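Local coordinates for protein TAF6 (Antonospora locustae, PDB 4ATG) that is probably a TFIID subunit that helps assemble the Taf6-Taf9 complex through its C-terminal HEAT repeat domain, at residues Leu11-Ile16 with Pro43-His48; Leu52-Phe57 with Leu92-Ile97; Lys58-Leu63 with Ile101-Val106; Leu69-Ile74 with Ala111-Tyr116; Ser149-Leu154 with Lys182-Asn187. All blocks are in the same frame, centred on the assembly; numbering follows the deposited sequence.

Contact 1. Residues Leu11-Ile16 with Pro43-His48; sequences LYFDKI and PYFIQH
Phe13 and Phe45 carry most of this contact between helix 7-20 and helix 42-55 of the HEAT repeat domain. The two helix segments run in nearly the same direction, with their axes 31° apart and 11.2 Å from each other at closest approach. That spacing is wide, and the two phenyl rings bridge it. The side chains slide past each other in opposite directions. Phe13 CD1 lies over one face of the Phe45 ring, shifted toward the rim, 3.6 Å from Phe45 CE1. The ring planes are inclined at 43°, with the centroids 5.2 Å apart. CG of Phe13 stands anti to the backbone N (chi1 174°), and the ring reaches the backbone of helix 42-55. There Phe45 N lies at the ring edge, 3.6 Å from Phe13 CE1. Phe13 CE1 is also 3.5 Å from Tyr44 CB. The phenol of Tyr44 turns from Phe13, and its OH is hydrogen-bonded to Gly1 N. Leu32 of helix 25-34 also packs on Phe45, and Cys31 of that helix packs on Ile16. No hydrogen bond links the two segments. The Ile16 and Phe45 side chains cross at about a right angle, Ile16 CG2 lying 3.7 Å from Phe45 CE1.

Contact 2. Residues Leu52-Phe57 with Leu92-Ile97; sequences LILKSF and LLTCVI
Ile53 and Cys95 form the tight, buried half of this contact. Ile53 CG2 lies 3.6 Å from Cys95 SG. The sulfur also has Ile53 CG1 and CD1 near it, each at 4.1 Å from Cys95 SG, so three carbons of Ile53 lie round it. Tyr70 and Cys66 of helix 60-75 pack on Ile53, and Ser110 of helix 104-121 touches Cys95. The contact joins the end of helix 42-55 and the loop after it to helix 85-97, within the HEAT repeat array. Helix 60-75 comes between them in the chain. The other half is more open and gathers round one methyl group. OG1 of Thr94 lies beside the backbone N (chi1 -65°), which leaves CG2 anti to it. Thr94 CG2 meets the edge of the Phe57 ring, 3.7 Å from Phe57 CZ. Leu54, an exposed residue, reaches the same methyl less closely, with Leu54 CD2 4.0 Å from Thr94 CG2. The hydroxyl of Thr94 bonds back to Pro90 O in its own helix. A bound cyclohexylaminoethanesulfonic acid, probably from the crystallisation liquor, lies about 3 Å from the Thr94 side chain at its nearest atoms.

Contact 3. Residues Lys58-Leu63 with Ile101-Val106; sequences KEAEVL and IVDDDV
Leu63 packs against Val106 and Ile101 where helix 60-75 and helix 104-121 of the HEAT repeat domain begin. Leu63 CB already touches the partner, 3.8 Å from Val106 CG1. Beyond CG, Leu63 CD1 touches two aliphatic neighbours, 3.8 Å from Val106 CG1 and 3.8 Å from Ile101 CG1. Leu63 and Val106 cross at about a right angle. One turn earlier, Ala60 meets the other branch of Val106, with Ala60 CB 4.0 Å from Val106 CG2. The same Ala60 CB lies 3.4 Å from Asp103 OD2. Asp103 is the N-cap of helix 104-121, and its OD1 takes the N-H of Asp105 from above the carboxylate plane. The nearby carboxylate of Glu61 is paired with Lys64. At the exposed edge, the Lys58 chain bends at chi2 and bonds through NZ to the carbonyl of Ser100. The same Lys58 NZ lies 3.6 Å from Val102 CG1.

Contact 4. Residues Leu69-Ile74 with Ala111-Tyr116; sequences LYFSLI and ADIVKY
Phe71 presents one ring face to Ile113 and its edge to Tyr116. Ile113 CD1 lies over that face, shifted toward the rim, 3.6 Å from Phe71 CG. This is a CH-pi contact, with Ile113 CD1 4.0 Å from the centroid of the Phe71 ring. The ring edge points at the face of Tyr116 in a T-shaped pair, its planes at 83°. Phe71 CE1 stands over the centre of the phenol ring. CG of Tyr116 is anti to its backbone N (chi1 -177°), and this places Tyr116 CG 3.8 Å from Phe71 CE1. Ile74, one turn after Phe71, works on the buried side. Ile74 CG2 lies 3.7 Å from Tyr116 CE2, and Ile74 CD1 is 4.0 Å from Ile113 CG2. The segments belong to helix 60-75 and helix 104-121 of the HEAT repeat domain. Their directions differ by 19°, and the axes stay 10.9 Å apart at closest approach. Leu92 of helix 85-97 also packs on Ile113. The Tyr116 hydroxyl is hydrogen-bonded to Lys75 NZ. No hydrogen bond crosses between the segments. Cohesion across this apolar contact therefore rests on van der Waals, CH-pi and edge-to-face contacts.

Contact 5. Residues Ser149-Leu154 with Lys182-Asn187; sequences SQYGAL and KKKVTN
Gln150 is the first residue of its segment to meet helix 183-194. Gln150 CB packs 3.8 Å from Val185 CG2. Its chain runs extended beyond CG, and the amide oxygen passes Lys182, with Gln150 OE1 3.9 Å from Lys182 CG. That amide is held by other partners: Tyr176 OH bonds to OE1, and NE2 bonds to Asp142 O. Tyr151 comes next, at the closest backbone approach, where Tyr151 CA is 5.1 Å from Val185 CA. Lys184 is laid across the Tyr151 ring. The two side chains cross at about a right angle, and Lys184 CD lies over one face toward the rim, 3.9 Å from Tyr151 CG. The ammonium group is over the same ring, Lys184 NZ 4.9 Å from the Tyr151 ring centroid, a cation-pi contact. NZ also forms salt bridges to Asp104 and Asp148, so two carboxylates help hold it there. The backbone N of Tyr151 takes a methyl contact, 3.7 Å from Val185 CG2. Leu154 closes the segment on the other branch of that valine. CG of Leu154 is anti to the backbone N (chi1 -177°), and Leu154 CD2 lies 3.9 Å from Val185 CG1. Trp140 of helix 128-140 packs on both Leu154 and Val185. The segments run nearly parallel, 16° apart, their axes 8.9 Å apart at closest approach. This is consistent with the side-by-side helices of a HEAT repeat solenoid.

Overall arrangement
The five contacts follow the helical array, with contacts 1 and 5 on opposite sides of the chain's centre, 35 Å apart between centres. Both of these are buried, whereas contacts 2, 3 and 4 are only partly so. Contacts 3 and 4 hold the same pair, helix 60-75 and helix 104-121. Contact 3 lies at the starts of those helices and includes an N-cap and charged groups. Contact 4, further along, is aromatic and aliphatic. Contacts 1 and 2 share helix 42-55; one relies on phenyl rings, the other on a sulfur-aliphatic contact and a threonine methyl at a ring edge. Contact 5 adds cation-pi chemistry. Its Lys184 forms a salt bridge with Asp104 of contact 3, and its Ser149 probably hydrogen-bonds Ile97 of contact 2.

Contact 1. Residues Leu11-Ile16 with Pro43-His48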
# COMPACT_ATOMS: atom_id res chain seq x y z
N LEU A 11 24.53 -0.95 11.23
CA LEU A 11 24.91 0.42 10.87
C LEU A 11 24.31 0.86 9.52
O LEU A 11 23.81 1.98 9.42
CB LEU A 11 26.42 0.61 10.93
CG LEU A 11 27.02 0.59 12.37
CD1 LEU A 11 28.52 0.49 12.31
CD2 LEU A 11 26.63 1.84 13.18
N TYR A 12 24.27 -0.04 8.53
CA TYR A 12 23.68 0.26 7.22
C TYR A 12 22.16 0.45 7.37
O TYR A 12 21.60 1.42 6.85
CB TYR A 12 23.96 -0.87 6.21
CG TYR A 12 23.55 -0.53 4.80
CD1 TYR A 12 24.34 0.30 4.00
CD2 TYR A 12 22.36 -1.01 4.26
CE1 TYR A 12 23.99 0.58 2.68
CE2 TYR A 12 21.97 -0.69 2.95
CZ TYR A 12 22.80 0.09 2.16
OH TYR A 12 22.43 0.39 0.87
N PHE A 13 21.53 -0.47 8.10
CA PHE A 13 20.10 -0.45 8.40
C PHE A 13 19.76 0.90 9.05
O PHE A 13 18.86 1.59 8.57
CB PHE A 13 19.76 -1.61 9.35
CG PHE A 13 18.32 -1.59 9.83
CD1 PHE A 13 17.29 -2.00 8.99
CD2 PHE A 13 18.02 -1.21 11.12
CE1 PHE A 13 15.97 -1.97 9.43
CE2 PHE A 13 16.69 -1.21 11.57
CZ PHE A 13 15.68 -1.60 10.73
N ASP A 14 20.47 1.26 10.13
CA ASP A 14 20.23 2.54 10.82
C ASP A 14 20.46 3.72 9.88
O ASP A 14 19.69 4.68 9.94
CB ASP A 14 21.09 2.68 12.08
CG ASP A 14 20.73 1.71 13.20
OD1 ASP A 14 19.58 1.15 13.19
OD2 ASP A 14 21.56 1.52 14.10
N LYS A 15 21.48 3.63 8.99
CA LYS A 15 21.79 4.74 8.05
C LYS A 15 20.62 4.98 7.08
O LYS A 15 20.19 6.11 6.92
CB LYS A 15 23.08 4.45 7.25
CG LYS A 15 23.46 5.60 6.33
CD LYS A 15 23.85 6.81 7.18
CE LYS A 15 24.04 8.05 6.40
NZ LYS A 15 24.36 9.20 7.32
N ILE A 16 20.11 3.91 6.46
CA ILE A 16 18.98 4.03 5.52
C ILE A 16 17.78 4.65 6.21
O ILE A 16 17.14 5.55 5.65
CB ILE A 16 18.63 2.64 4.90
CG1 ILE A 16 19.79 2.12 3.99
CG2 ILE A 16 17.27 2.69 4.15
CD1 ILE A 16 20.19 2.99 2.75
N PRO A 43 13.12 -8.15 6.59
CA PRO A 43 12.04 -8.13 7.59
C PRO A 43 12.08 -6.92 8.52
O PRO A 43 11.03 -6.42 8.94
CB PRO A 43 12.28 -9.44 8.39
CG PRO A 43 13.67 -9.82 8.10
CD PRO A 43 13.91 -9.40 6.68
N TYR A 44 13.29 -6.44 8.85
CA TYR A 44 13.47 -5.29 9.73
C TYR A 44 13.07 -3.99 9.04
O TYR A 44 12.45 -3.13 9.67
CB TYR A 44 14.91 -5.25 10.27
CG TYR A 44 15.22 -6.47 11.12
CD1 TYR A 44 14.45 -6.77 12.24
CD2 TYR A 44 16.21 -7.37 10.75
CE1 TYR A 44 14.66 -7.94 12.96
CE2 TYR A 44 16.49 -8.50 11.52
CZ TYR A 44 15.73 -8.76 12.65
OH TYR A 44 15.99 -9.88 13.40
N PHE A 45 13.38 -3.85 7.74
CA PHE A 45 12.96 -2.66 6.99
C PHE A 45 11.43 -2.61 6.97
O PHE A 45 10.85 -1.58 7.25
CB PHE A 45 13.49 -2.70 5.55
CG PHE A 45 14.93 -2.26 5.39
CD1 PHE A 45 15.37 -1.03 5.88
CD2 PHE A 45 15.81 -3.01 4.63
CE1 PHE A 45 16.69 -0.60 5.69
CE2 PHE A 45 17.13 -2.57 4.41
CZ PHE A 45 17.57 -1.39 4.98
N ILE A 46 10.79 -3.74 6.67
CA ILE A 46 9.32 -3.81 6.63
C ILE A 46 8.72 -3.52 7.99
O ILE A 46 7.77 -2.75 8.07
CB ILE A 46 8.82 -5.15 6.03
CG1 ILE A 46 9.25 -5.26 4.56
CG2 ILE A 46 7.28 -5.27 6.17
CD1 ILE A 46 9.28 -6.63 4.09
N GLN A 47 9.27 -4.09 9.06
CA GLN A 47 8.77 -3.81 10.42
C GLN A 47 8.91 -2.31 10.75
O GLN A 47 7.95 -1.71 11.25
CB GLN A 47 9.52 -4.68 11.47
CG GLN A 47 8.95 -4.62 12.87
CD GLN A 47 9.99 -4.87 13.94
OE1 GLN A 47 11.08 -5.41 13.70
NE2 GLN A 47 9.67 -4.47 15.16
N HIS A 48 10.08 -1.69 10.48
CA HIS A 48 10.25 -0.25 10.78
C HIS A 48 9.34 0.62 9.94
O HIS A 48 8.73 1.56 10.46
CB HIS A 48 11.71 0.22 10.57
CG HIS A 48 11.87 1.72 10.70
ND1 HIS A 48 12.05 2.31 11.94
CD2 HIS A 48 11.85 2.68 9.75
CE1 HIS A 48 12.16 3.61 11.70
NE2 HIS A 48 12.05 3.88 10.40

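Contact 2. Residues Leu52-Phe57 with Leu92-Ile97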
# COMPACT_ATOMS: atom_id res chain seq x y z
N LEU A 52 6.57 3.22 11.12
CA LEU A 52 6.71 4.63 10.77
C LEU A 52 5.45 5.15 10.09
O LEU A 52 5.00 6.24 10.42
CB LEU A 52 7.97 4.82 9.89
CG LEU A 52 8.33 6.26 9.48
CD1 LEU A 52 8.55 7.18 10.71
CD2 LEU A 52 9.56 6.26 8.57
N ILE A 53 4.82 4.34 9.19
CA ILE A 53 3.57 4.76 8.53
C ILE A 53 2.49 5.05 9.58
O ILE A 53 1.80 6.06 9.49
CB ILE A 53 3.11 3.68 7.51
CG1 ILE A 53 3.90 3.84 6.17
CG2 ILE A 53 1.59 3.69 7.27
CD1 ILE A 53 3.96 2.52 5.35
N LEU A 54 2.36 4.17 10.61
CA LEU A 54 1.35 4.37 11.68
C LEU A 54 1.56 5.65 12.46
O LEU A 54 0.61 6.22 12.99
CB LEU A 54 1.31 3.15 12.64
CG LEU A 54 0.96 1.77 12.00
CD1 LEU A 54 0.93 0.69 13.07
CD2 LEU A 54 -0.37 1.81 11.24
N LYS A 55 2.80 6.13 12.50
CA LYS A 55 3.18 7.35 13.22
C LYS A 55 3.17 8.59 12.33
O LYS A 55 3.29 9.70 12.84
CB LYS A 55 4.61 7.18 13.79
CG LYS A 55 4.67 6.35 15.06
CD LYS A 55 6.09 5.93 15.37
CE LYS A 55 6.17 5.09 16.63
NZ LYS A 55 7.49 4.42 16.75
N SER A 56 3.03 8.39 10.99
CA SER A 56 3.16 9.47 9.99
C SER A 56 1.93 9.80 9.15
O SER A 56 2.08 10.35 8.06
CB SER A 56 4.34 9.16 9.07
OG SER A 56 5.48 8.77 9.81
N PHE A 57 0.73 9.51 9.66
CA PHE A 57 -0.50 9.77 8.90
C PHE A 57 -0.67 11.20 8.41
O PHE A 57 -1.28 11.40 7.36
CB PHE A 57 -1.74 9.30 9.67
CG PHE A 57 -1.84 7.80 9.81
CD1 PHE A 57 -1.50 6.95 8.76
CD2 PHE A 57 -2.33 7.23 10.99
CE1 PHE A 57 -1.63 5.57 8.88
CE2 PHE A 57 -2.44 5.84 11.11
CZ PHE A 57 -2.10 5.03 10.06
N LEU A 92 0.46 -1.28 3.12
CA LEU A 92 0.03 -0.50 1.96
C LEU A 92 -1.46 -0.24 2.03
O LEU A 92 -1.89 0.87 1.74
CB LEU A 92 0.34 -1.25 0.69
CG LEU A 92 1.80 -1.27 0.23
CD1 LEU A 92 1.94 -2.31 -0.92
CD2 LEU A 92 2.26 0.13 -0.20
N LEU A 93 -2.26 -1.24 2.41
CA LEU A 93 -3.72 -1.04 2.52
C LEU A 93 -4.10 -0.01 3.57
O LEU A 93 -5.07 0.72 3.37
CB LEU A 93 -4.46 -2.36 2.74
CG LEU A 93 -4.46 -3.31 1.54
CD1 LEU A 93 -4.95 -4.66 1.95
CD2 LEU A 93 -5.34 -2.77 0.39
N THR A 94 -3.30 0.11 4.67
CA THR A 94 -3.52 1.15 5.70
C THR A 94 -3.38 2.54 5.04
O THR A 94 -4.13 3.46 5.36
CB THR A 94 -2.53 0.97 6.84
OG1 THR A 94 -2.82 -0.28 7.48
CG2 THR A 94 -2.58 2.10 7.86
N CYS A 95 -2.43 2.69 4.10
CA CYS A 95 -2.25 3.97 3.38
C CYS A 95 -3.38 4.25 2.42
O CYS A 95 -3.65 5.42 2.13
CB CYS A 95 -0.90 4.02 2.68
SG CYS A 95 0.51 4.00 3.80
N VAL A 96 -4.04 3.20 1.92
CA VAL A 96 -5.17 3.36 0.97
C VAL A 96 -6.43 3.79 1.75
O VAL A 96 -7.10 4.75 1.37
CB VAL A 96 -5.46 2.05 0.17
CG1 VAL A 96 -6.70 2.19 -0.72
CG2 VAL A 96 -4.25 1.61 -0.67
N ILE A 97 -6.74 3.05 2.82
CA ILE A 97 -7.97 3.18 3.59
C ILE A 97 -7.90 3.95 4.93
O ILE A 97 -8.94 4.24 5.50
CB ILE A 97 -8.65 1.79 3.74
CG1 ILE A 97 -7.84 0.84 4.64
CG2 ILE A 97 -8.95 1.14 2.38
CD1 ILE A 97 -8.45 0.50 5.86

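Contact 3. Residues Lys58-Leu63 with Ile101-Val106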
# COMPACT_ATOMS: atom_id res chain seq x y z
N LYS A 58 -0.08 12.17 9.13
CA LYS A 58 -0.17 13.60 8.80
C LYS A 58 1.08 14.12 8.09
O LYS A 58 1.20 15.34 7.87
CB LYS A 58 -0.49 14.44 10.06
CG LYS A 58 -1.76 14.02 10.82
CD LYS A 58 -3.04 14.25 10.02
CE LYS A 58 -4.25 13.77 10.77
NZ LYS A 58 -5.49 13.95 9.98
N GLU A 59 2.01 13.22 7.71
CA GLU A 59 3.23 13.59 6.99
C GLU A 59 3.18 12.90 5.63
O GLU A 59 3.72 11.81 5.49
CB GLU A 59 4.49 13.20 7.78
CG GLU A 59 4.65 14.03 9.05
CD GLU A 59 5.86 13.66 9.88
OE1 GLU A 59 6.97 14.18 9.59
OE2 GLU A 59 5.70 12.86 10.83
N ALA A 60 2.47 13.52 4.67
CA ALA A 60 2.26 12.99 3.31
C ALA A 60 3.55 12.61 2.62
O ALA A 60 3.63 11.54 2.03
CB ALA A 60 1.48 14.00 2.46
N GLU A 61 4.59 13.47 2.73
CA GLU A 61 5.88 13.19 2.10
C GLU A 61 6.58 11.97 2.71
O GLU A 61 7.14 11.16 1.97
CB GLU A 61 6.77 14.44 2.02
CG GLU A 61 6.16 15.53 1.13
CD GLU A 61 5.76 15.08 -0.27
OE1 GLU A 61 6.62 14.55 -0.99
OE2 GLU A 61 4.56 15.23 -0.62
N VAL A 62 6.45 11.78 4.03
CA VAL A 62 7.03 10.57 4.69
C VAL A 62 6.28 9.34 4.23
O VAL A 62 6.91 8.35 3.85
CB VAL A 62 7.08 10.69 6.24
CG1 VAL A 62 7.58 9.40 6.90
CG2 VAL A 62 7.96 11.87 6.67
N LEU A 63 4.94 9.42 4.13
CA LEU A 63 4.14 8.27 3.68
C LEU A 63 4.51 7.88 2.26
O LEU A 63 4.65 6.69 1.96
CB LEU A 63 2.63 8.57 3.75
CG LEU A 63 2.02 8.75 5.16
CD1 LEU A 63 0.58 9.11 5.07
CD2 LEU A 63 2.14 7.50 5.99
N ILE A 101 -5.34 9.84 7.11
CA ILE A 101 -4.63 10.37 5.94
C ILE A 101 -5.45 11.47 5.26
O ILE A 101 -6.63 11.26 4.96
CB ILE A 101 -4.22 9.22 4.98
CG1 ILE A 101 -3.13 8.34 5.64
CG2 ILE A 101 -3.76 9.75 3.59
CD1 ILE A 101 -3.06 6.99 5.14
N VAL A 102 -4.84 12.63 5.04
CA VAL A 102 -5.54 13.77 4.44
C VAL A 102 -5.25 13.96 2.95
O VAL A 102 -6.02 14.64 2.27
CB VAL A 102 -5.43 15.09 5.26
CG1 VAL A 102 -6.14 14.98 6.60
CG2 VAL A 102 -3.98 15.53 5.45
N ASP A 103 -4.18 13.33 2.43
CA ASP A 103 -3.77 13.48 1.04
C ASP A 103 -4.27 12.33 0.15
O ASP A 103 -3.88 11.19 0.37
CB ASP A 103 -2.23 13.59 0.98
CG ASP A 103 -1.67 14.24 -0.27
OD1 ASP A 103 -2.37 14.24 -1.31
OD2 ASP A 103 -0.52 14.71 -0.23
N ASP A 104 -5.09 12.65 -0.87
CA ASP A 104 -5.61 11.65 -1.83
C ASP A 104 -4.49 11.00 -2.64
O ASP A 104 -4.63 9.85 -3.04
CB ASP A 104 -6.63 12.27 -2.80
CG ASP A 104 -8.00 12.52 -2.21
OD1 ASP A 104 -8.29 11.97 -1.12
OD2 ASP A 104 -8.80 13.21 -2.86
N ASP A 105 -3.41 11.75 -2.91
CA ASP A 105 -2.26 11.26 -3.67
C ASP A 105 -1.56 10.10 -2.94
O ASP A 105 -1.01 9.21 -3.60
CB ASP A 105 -1.26 12.39 -3.93
CG ASP A 105 -1.71 13.38 -4.99
OD1 ASP A 105 -2.66 13.05 -5.75
OD2 ASP A 105 -1.09 14.46 -5.10
N VAL A 106 -1.57 10.12 -1.61
CA VAL A 106 -0.97 9.03 -0.81
C VAL A 106 -1.79 7.76 -1.02
O VAL A 106 -1.24 6.70 -1.27
CB VAL A 106 -0.87 9.39 0.70
CG1 VAL A 106 -0.50 8.16 1.55
CG2 VAL A 106 0.11 10.53 0.92

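Contact 4. Residues Leu69-Ile74 with Ala111-Tyr116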
# COMPACT_ATOMS: atom_id res chain seq x y z
N LEU A 69 9.76 2.96 -0.69
CA LEU A 69 10.73 1.99 -0.15
C LEU A 69 10.17 0.58 -0.28
O LEU A 69 10.92 -0.36 -0.60
CB LEU A 69 11.07 2.31 1.31
CG LEU A 69 11.92 3.60 1.52
CD1 LEU A 69 12.00 3.91 3.01
CD2 LEU A 69 13.32 3.40 1.00
N TYR A 70 8.88 0.39 -0.01
CA TYR A 70 8.30 -0.96 -0.20
C TYR A 70 8.45 -1.40 -1.66
O TYR A 70 8.83 -2.54 -1.93
CB TYR A 70 6.81 -0.98 0.12
CG TYR A 70 6.46 -1.02 1.60
CD1 TYR A 70 7.29 -1.65 2.52
CD2 TYR A 70 5.25 -0.49 2.05
CE1 TYR A 70 6.93 -1.74 3.87
CE2 TYR A 70 4.88 -0.59 3.39
CZ TYR A 70 5.73 -1.20 4.30
OH TYR A 70 5.36 -1.25 5.62
N PHE A 71 8.14 -0.50 -2.60
CA PHE A 71 8.23 -0.83 -4.03
C PHE A 71 9.66 -1.13 -4.42
O PHE A 71 9.90 -2.00 -5.26
CB PHE A 71 7.64 0.34 -4.88
CG PHE A 71 7.43 -0.03 -6.34
CD1 PHE A 71 6.79 -1.21 -6.70
CD2 PHE A 71 7.91 0.80 -7.35
CE1 PHE A 71 6.60 -1.55 -8.05
CE2 PHE A 71 7.73 0.45 -8.70
CZ PHE A 71 7.08 -0.72 -9.04
N SER A 72 10.64 -0.42 -3.83
CA SER A 72 12.05 -0.68 -4.14
C SER A 72 12.40 -2.11 -3.73
O SER A 72 13.03 -2.82 -4.49
CB SER A 72 12.98 0.28 -3.40
OG SER A 72 13.00 1.58 -3.98
N LEU A 73 12.00 -2.51 -2.52
CA LEU A 73 12.32 -3.88 -2.03
C LEU A 73 11.60 -4.93 -2.90
O LEU A 73 12.21 -5.95 -3.28
CB LEU A 73 11.89 -4.01 -0.57
CG LEU A 73 12.73 -3.25 0.48
CD1 LEU A 73 12.09 -3.42 1.88
CD2 LEU A 73 14.15 -3.76 0.52
N ILE A 74 10.35 -4.64 -3.29
CA ILE A 74 9.59 -5.56 -4.17
C ILE A 74 10.32 -5.73 -5.52
O ILE A 74 10.37 -6.84 -6.05
CB ILE A 74 8.12 -5.04 -4.35
CG1 ILE A 74 7.32 -5.17 -3.05
CG2 ILE A 74 7.38 -5.80 -5.51
CD1 ILE A 74 6.06 -4.33 -3.05
N ALA A 111 -2.31 2.54 -3.51
CA ALA A 111 -3.22 1.67 -4.28
C ALA A 111 -2.52 1.12 -5.53
O ALA A 111 -2.73 -0.04 -5.90
CB ALA A 111 -4.48 2.44 -4.68
N ASP A 112 -1.65 1.95 -6.17
CA ASP A 112 -0.87 1.56 -7.34
C ASP A 112 0.08 0.41 -7.01
O ASP A 112 0.28 -0.49 -7.84
CB ASP A 112 -0.09 2.75 -7.87
CG ASP A 112 -0.96 3.85 -8.44
OD1 ASP A 112 -2.12 3.56 -8.83
OD2 ASP A 112 -0.48 5.00 -8.52
N ILE A 113 0.66 0.43 -5.80
CA ILE A 113 1.58 -0.65 -5.38
C ILE A 113 0.79 -1.88 -5.04
O ILE A 113 1.22 -2.99 -5.40
CB ILE A 113 2.57 -0.20 -4.26
CG1 ILE A 113 3.28 1.15 -4.68
CG2 ILE A 113 3.64 -1.32 -4.00
CD1 ILE A 113 4.00 1.15 -6.04
N VAL A 114 -0.37 -1.72 -4.40
CA VAL A 114 -1.25 -2.88 -4.14
C VAL A 114 -1.60 -3.55 -5.47
O VAL A 114 -1.64 -4.78 -5.55
CB VAL A 114 -2.53 -2.49 -3.37
CG1 VAL A 114 -3.55 -3.65 -3.33
CG2 VAL A 114 -2.21 -2.02 -1.96
N LYS A 115 -1.87 -2.74 -6.51
CA LYS A 115 -2.21 -3.28 -7.85
C LYS A 115 -1.03 -4.07 -8.42
O LYS A 115 -1.21 -5.15 -8.96
CB LYS A 115 -2.63 -2.18 -8.82
CG LYS A 115 -2.73 -2.69 -10.28
CD LYS A 115 -3.16 -1.62 -11.26
CE LYS A 115 -3.15 -2.14 -12.70
NZ LYS A 115 -3.86 -3.45 -12.82
N TYR A 116 0.17 -3.54 -8.29
CA TYR A 116 1.37 -4.23 -8.80
C TYR A 116 1.50 -5.60 -8.13
O TYR A 116 1.81 -6.59 -8.81
CB TYR A 116 2.62 -3.39 -8.50
CG TYR A 116 3.87 -4.02 -9.07
CD1 TYR A 116 4.27 -3.77 -10.37
CD2 TYR A 116 4.62 -4.94 -8.32
CE1 TYR A 116 5.40 -4.38 -10.92
CE2 TYR A 116 5.77 -5.54 -8.85
CZ TYR A 116 6.14 -5.26 -10.16
OH TYR A 116 7.27 -5.81 -10.71

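Contact 5. Residues Ser149-Leu154 with Lys182-Asn187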
# COMPACT_ATOMS: atom_id res chain seq x y z
N SER A 149 -11.78 7.41 3.18
CA SER A 149 -11.45 5.98 3.31
C SER A 149 -12.16 5.17 2.22
O SER A 149 -11.52 4.34 1.57
CB SER A 149 -11.85 5.46 4.69
OG SER A 149 -10.93 5.91 5.66
N GLN A 150 -13.47 5.41 2.02
CA GLN A 150 -14.27 4.72 1.02
C GLN A 150 -13.77 5.03 -0.39
O GLN A 150 -13.79 4.15 -1.24
CB GLN A 150 -15.74 5.14 1.13
CG GLN A 150 -16.42 4.66 2.43
CD GLN A 150 -17.79 5.27 2.57
OE1 GLN A 150 -18.17 6.19 1.84
NE2 GLN A 150 -18.57 4.78 3.52
N TYR A 151 -13.31 6.27 -0.61
CA TYR A 151 -12.75 6.72 -1.89
C TYR A 151 -11.46 5.96 -2.20
O TYR A 151 -11.26 5.52 -3.33
CB TYR A 151 -12.49 8.24 -1.88
CG TYR A 151 -11.80 8.75 -3.12
CD1 TYR A 151 -12.52 9.02 -4.28
CD2 TYR A 151 -10.43 8.97 -3.13
CE1 TYR A 151 -11.89 9.48 -5.43
CE2 TYR A 151 -9.78 9.41 -4.29
CZ TYR A 151 -10.52 9.67 -5.43
OH TYR A 151 -9.91 10.15 -6.56
N GLY A 152 -10.57 5.86 -1.21
CA GLY A 152 -9.32 5.13 -1.39
C GLY A 152 -9.62 3.68 -1.74
O GLY A 152 -9.09 3.14 -2.72
N ALA A 153 -10.52 3.05 -0.97
CA ALA A 153 -10.92 1.65 -1.18
C ALA A 153 -11.49 1.43 -2.58
O ALA A 153 -11.05 0.52 -3.27
CB ALA A 153 -11.93 1.22 -0.13
N LEU A 154 -12.42 2.30 -3.03
CA LEU A 154 -12.99 2.20 -4.37
C LEU A 154 -11.95 2.46 -5.47
O LEU A 154 -11.93 1.73 -6.46
CB LEU A 154 -14.18 3.17 -4.55
CG LEU A 154 -14.90 3.07 -5.92
CD1 LEU A 154 -15.40 1.63 -6.21
CD2 LEU A 154 -16.03 4.07 -6.02
N LYS A 182 -21.72 9.08 -0.62
CA LYS A 182 -20.81 10.22 -0.41
C LYS A 182 -20.38 10.70 -1.79
O LYS A 182 -19.97 9.89 -2.63
CB LYS A 182 -19.62 9.85 0.50
CG LYS A 182 -20.00 9.66 1.98
CD LYS A 182 -20.37 10.97 2.69
CE LYS A 182 -20.91 10.74 4.07
NZ LYS A 182 -21.55 11.96 4.63
N LYS A 183 -20.60 12.00 -2.07
CA LYS A 183 -20.38 12.65 -3.37
C LYS A 183 -19.04 12.37 -4.04
O LYS A 183 -19.01 12.07 -5.24
CB LYS A 183 -20.65 14.17 -3.29
CG LYS A 183 -22.10 14.54 -2.91
CD LYS A 183 -23.09 14.40 -4.07
CE LYS A 183 -24.51 14.60 -3.62
NZ LYS A 183 -25.49 14.31 -4.70
N LYS A 184 -17.93 12.43 -3.29
CA LYS A 184 -16.60 12.16 -3.84
C LYS A 184 -16.48 10.70 -4.30
O LYS A 184 -15.78 10.41 -5.27
CB LYS A 184 -15.53 12.49 -2.79
CG LYS A 184 -14.12 12.61 -3.33
CD LYS A 184 -13.12 12.34 -2.22
CE LYS A 184 -11.89 13.16 -2.39
NZ LYS A 184 -11.01 13.07 -1.20
N VAL A 185 -17.18 9.79 -3.59
CA VAL A 185 -17.18 8.35 -3.90
C VAL A 185 -18.09 8.11 -5.11
O VAL A 185 -17.67 7.45 -6.05
CB VAL A 185 -17.55 7.47 -2.67
CG1 VAL A 185 -17.51 5.98 -3.02
CG2 VAL A 185 -16.62 7.76 -1.49
N THR A 186 -19.32 8.65 -5.10
CA THR A 186 -20.25 8.49 -6.23
C THR A 186 -19.69 9.09 -7.51
O THR A 186 -19.93 8.54 -8.58
CB THR A 186 -21.67 8.98 -5.91
OG1 THR A 186 -21.64 10.40 -5.78
CG2 THR A 186 -22.23 8.35 -4.67
N ASN A 187 -18.93 10.21 -7.41
CA ASN A 187 -18.28 10.83 -8.58
C ASN A 187 -17.27 9.86 -9.20
O ASN A 187 -17.24 9.70 -10.41
CB ASN A 187 -17.58 12.15 -8.23
CG ASN A 187 -18.51 13.34 -8.14
OD1 ASN A 187 -19.65 13.32 -8.63
ND2 ASN A 187 -18.04 14.42 -7.54